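Local coordinates for synaptic vesicle glycoprotein 2C (PDB 5JLV), which is a synaptic vesicle membrane glycoprotein whose luminal domain is known as a receptor for botulinum neurotoxin A, at residues His42-Ile53 with Phe62-Glu73. Numbering follows the deposited sequence.
Sequences HTGMEYDNGRFI and FKDSVFKSCTFE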
# COMPACT_ATOMS: atom_id res chain seq x y z
N HIS C 42 35.68 -6.31 15.04
CA HIS C 42 35.69 -6.38 13.57
C HIS C 42 35.45 -5.00 13.01
O HIS C 42 34.47 -4.34 13.38
CB HIS C 42 34.59 -7.33 13.08
CG HIS C 42 34.69 -8.71 13.63
ND1 HIS C 42 35.64 -9.62 13.20
CD2 HIS C 42 33.96 -9.36 14.57
CE1 HIS C 42 35.49 -10.76 13.85
NE2 HIS C 42 34.47 -10.63 14.69
N THR C 43 36.33 -4.54 12.13
CA THR C 43 36.24 -3.18 11.58
C THR C 43 36.24 -3.17 10.06
O THR C 43 36.97 -3.93 9.43
CB THR C 43 37.39 -2.30 12.11
OG1 THR C 43 37.38 -2.31 13.54
CG2 THR C 43 37.24 -0.85 11.63
N GLY C 44 35.40 -2.32 9.47
CA GLY C 44 35.46 -2.01 8.04
C GLY C 44 35.03 -3.11 7.08
O GLY C 44 35.35 -3.08 5.89
N MET C 45 34.27 -4.07 7.59
CA MET C 45 33.86 -5.22 6.79
C MET C 45 32.42 -5.10 6.30
O MET C 45 31.56 -4.53 6.99
CB MET C 45 33.99 -6.50 7.62
CG MET C 45 35.39 -6.80 8.13
SD MET C 45 36.57 -6.94 6.78
CE MET C 45 35.85 -8.27 5.81
N GLU C 46 32.15 -5.64 5.11
CA GLU C 46 30.78 -5.88 4.69
C GLU C 46 30.40 -7.36 4.88
O GLU C 46 31.24 -8.25 4.72
CB GLU C 46 30.54 -5.43 3.25
CG GLU C 46 29.08 -5.56 2.82
CD GLU C 46 28.76 -4.90 1.49
OE1 GLU C 46 29.50 -3.97 1.09
OE2 GLU C 46 27.76 -5.30 0.86
N TYR C 47 29.15 -7.59 5.24
CA TYR C 47 28.61 -8.93 5.40
C TYR C 47 27.31 -9.04 4.58
O TYR C 47 26.32 -8.38 4.90
CB TYR C 47 28.35 -9.25 6.89
CG TYR C 47 29.56 -9.00 7.79
CD1 TYR C 47 30.54 -9.98 7.97
CD2 TYR C 47 29.74 -7.76 8.43
CE1 TYR C 47 31.65 -9.75 8.79
CE2 TYR C 47 30.84 -7.53 9.24
CZ TYR C 47 31.79 -8.53 9.41
OH TYR C 47 32.89 -8.30 10.20
N ASP C 48 27.36 -9.83 3.51
CA ASP C 48 26.22 -10.04 2.60
C ASP C 48 25.62 -11.40 2.89
O ASP C 48 26.36 -12.40 2.94
CB ASP C 48 26.68 -10.04 1.12
CG ASP C 48 26.90 -8.64 0.57
OD1 ASP C 48 26.83 -7.66 1.33
OD2 ASP C 48 27.16 -8.53 -0.66
N ASN C 49 24.31 -11.44 3.08
CA ASN C 49 23.59 -12.71 3.29
C ASN C 49 24.19 -13.55 4.42
O ASN C 49 24.35 -14.76 4.30
CB ASN C 49 23.51 -13.49 1.97
CG ASN C 49 22.92 -12.67 0.85
OD1 ASN C 49 21.70 -12.51 0.77
ND2 ASN C 49 23.77 -12.10 0.00
N GLY C 50 24.54 -12.88 5.50
CA GLY C 50 25.05 -13.54 6.68
C GLY C 50 23.90 -13.99 7.56
O GLY C 50 22.93 -13.25 7.76
N ARG C 51 24.01 -15.20 8.07
CA ARG C 51 23.03 -15.74 8.99
C ARG C 51 23.66 -16.02 10.35
O ARG C 51 24.51 -16.90 10.49
CB ARG C 51 22.38 -16.99 8.40
CG ARG C 51 21.51 -16.68 7.19
CD ARG C 51 21.15 -17.91 6.38
NE ARG C 51 20.50 -18.95 7.18
CZ ARG C 51 19.29 -18.84 7.73
NH1 ARG C 51 18.58 -17.72 7.60
NH2 ARG C 51 18.79 -19.85 8.43
N PHE C 52 23.27 -15.21 11.32
CA PHE C 52 23.67 -15.41 12.70
C PHE C 52 22.49 -16.05 13.42
O PHE C 52 21.51 -15.37 13.77
CB PHE C 52 24.03 -14.05 13.32
CG PHE C 52 25.07 -13.27 12.54
CD1 PHE C 52 24.71 -12.48 11.45
CD2 PHE C 52 26.42 -13.34 12.89
CE1 PHE C 52 25.66 -11.76 10.73
CE2 PHE C 52 27.37 -12.63 12.17
CZ PHE C 52 26.99 -11.84 11.10
N ILE C 53 22.57 -17.37 13.59
CA ILE C 53 21.44 -18.18 14.07
C ILE C 53 21.78 -18.84 15.41
O ILE C 53 22.63 -19.73 15.47
CB ILE C 53 21.07 -19.31 13.07
CG1 ILE C 53 21.03 -18.81 11.61
CG2 ILE C 53 19.76 -19.99 13.47
CD1 ILE C 53 19.84 -17.95 11.25
N PHE C 62 31.40 -4.72 16.48
CA PHE C 62 31.51 -4.44 15.06
C PHE C 62 31.60 -2.93 14.89
O PHE C 62 30.81 -2.20 15.48
CB PHE C 62 30.26 -4.95 14.32
CG PHE C 62 30.15 -6.45 14.28
CD1 PHE C 62 29.47 -7.14 15.27
CD2 PHE C 62 30.68 -7.17 13.21
CE1 PHE C 62 29.35 -8.52 15.23
CE2 PHE C 62 30.57 -8.55 13.16
CZ PHE C 62 29.90 -9.23 14.18
N LYS C 63 32.54 -2.47 14.09
CA LYS C 63 32.71 -1.04 13.88
C LYS C 63 32.90 -0.73 12.40
O LYS C 63 33.62 -1.46 11.69
CB LYS C 63 33.88 -0.53 14.73
CG LYS C 63 34.33 0.89 14.45
CD LYS C 63 35.43 1.32 15.44
CE LYS C 63 36.34 0.16 15.82
NZ LYS C 63 37.67 0.60 16.33
N ASP C 64 32.24 0.33 11.92
CA ASP C 64 32.34 0.78 10.51
C ASP C 64 32.01 -0.34 9.53
O ASP C 64 32.69 -0.51 8.52
CB ASP C 64 33.73 1.37 10.19
CG ASP C 64 34.14 2.49 11.12
OD1 ASP C 64 33.26 3.24 11.59
OD2 ASP C 64 35.35 2.62 11.39
N SER C 65 30.98 -1.11 9.83
CA SER C 65 30.67 -2.29 9.06
C SER C 65 29.33 -2.16 8.39
O SER C 65 28.48 -1.38 8.82
CB SER C 65 30.70 -3.54 9.95
OG SER C 65 32.04 -3.82 10.35
N VAL C 66 29.15 -2.91 7.30
CA VAL C 66 27.90 -2.93 6.56
C VAL C 66 27.31 -4.35 6.60
O VAL C 66 28.01 -5.33 6.37
CB VAL C 66 28.09 -2.46 5.10
CG1 VAL C 66 26.79 -2.60 4.30
CG2 VAL C 66 28.58 -1.01 5.07
N PHE C 67 26.03 -4.45 6.95
CA PHE C 67 25.32 -5.72 6.91
C PHE C 67 24.21 -5.63 5.87
O PHE C 67 23.25 -4.87 6.05
CB PHE C 67 24.73 -6.07 8.30
CG PHE C 67 25.77 -6.23 9.38
CD1 PHE C 67 26.30 -5.12 10.03
CD2 PHE C 67 26.19 -7.51 9.77
CE1 PHE C 67 27.25 -5.27 11.04
CE2 PHE C 67 27.14 -7.67 10.77
CZ PHE C 67 27.67 -6.55 11.40
N LYS C 68 24.36 -6.38 4.78
CA LYS C 68 23.35 -6.43 3.71
C LYS C 68 22.62 -7.78 3.65
O LYS C 68 23.26 -8.83 3.51
CB LYS C 68 23.98 -6.12 2.34
CG LYS C 68 22.95 -5.74 1.28
CD LYS C 68 23.57 -5.58 -0.12
CE LYS C 68 24.02 -4.15 -0.39
NZ LYS C 68 25.16 -3.72 0.48
N SER C 69 21.28 -7.74 3.73
CA SER C 69 20.44 -8.95 3.63
C SER C 69 20.86 -10.02 4.62
O SER C 69 20.87 -11.20 4.30
CB SER C 69 20.45 -9.53 2.21
OG SER C 69 20.07 -8.55 1.29
N CYS C 70 21.24 -9.59 5.82
CA CYS C 70 21.61 -10.52 6.86
C CYS C 70 20.38 -10.90 7.66
O CYS C 70 19.34 -10.24 7.57
CB CYS C 70 22.71 -9.95 7.74
SG CYS C 70 24.29 -9.81 6.87
N THR C 71 20.49 -12.01 8.39
CA THR C 71 19.47 -12.46 9.33
C THR C 71 20.14 -12.70 10.68
O THR C 71 21.11 -13.46 10.77
CB THR C 71 18.80 -13.77 8.86
OG1 THR C 71 18.19 -13.58 7.59
CG2 THR C 71 17.74 -14.25 9.86
N PHE C 72 19.64 -12.02 11.71
CA PHE C 72 20.00 -12.32 13.09
C PHE C 72 18.80 -13.00 13.72
O PHE C 72 17.71 -12.41 13.78
CB PHE C 72 20.35 -11.04 13.85
CG PHE C 72 21.64 -10.38 13.41
CD1 PHE C 72 21.67 -9.54 12.29
CD2 PHE C 72 22.82 -10.59 14.12
CE1 PHE C 72 22.86 -8.92 11.90
CE2 PHE C 72 24.01 -9.97 13.73
CZ PHE C 72 24.03 -9.14 12.62
N GLU C 73 18.98 -14.24 14.16
CA GLU C 73 17.85 -15.05 14.63
C GLU C 73 18.17 -15.81 15.91
O GLU C 73 19.15 -16.56 15.96
CB GLU C 73 17.41 -16.02 13.54
CG GLU C 73 16.20 -16.84 13.88
CD GLU C 73 15.70 -17.63 12.70
OE1 GLU C 73 16.03 -18.83 12.61
OE2 GLU C 73 15.01 -17.05 11.84
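H42-I53 and F62-E73 are successive coils of a right-handed quadrilateral beta-helix, the pentapeptide-repeat fold, running parallel and in register with a twenty-residue offset; the short strands 50-53 and 71-73 lie 4.8 Å apart at 5°. Backbone bonds zip the coils together, as where the N of F52 gives to T71 O and F52 O takes the N of E73, and they continue through the corners, where the N of N49 reaches K68 O. Inside the coil, aromatic residues repeat from layer to layer. F52 and F72 form an offset stack, planes at 5°, with F52 CD1 3.5 Å from F72 CE2 over the ring's rim. Y47 is slid further along F67, placing its CD2 over one face of that ring, while F62 turns an edge toward the Y47 face, planes at 90°. With CG anti to the carbonyl carbon (chi1 -52°), Y47 is directed into this cluster, which H42 joins alongside F62. Small S65 and C70 fit the buried loop positions between the strands: the OG of S65 bonds K63 O at 3.1 Å from above the carbonyl plane, beside the bond that oxygen accepts from the N of G44, and C70 SG takes a weak bond from the N of G50. G44 has positive phi, which favours glycine. The outer face is mostly polar, with V66 and I53 among its residues. E46, extended beyond CG, runs beside V66 to a salt bridge, OE2 to K68 NZ 3.1 Å, for which the lysine bends back and meets the carboxylate from above its plane. The stacking continues into the next coil, where F82, F87 and F92 meet F62, F67 and F72. Strand 46-53 also pairs with strands 27-29 and 31-33 of the preceding coil, and strands 66-68 and 71-73 pair with 86-88 and 91-93 of the following one.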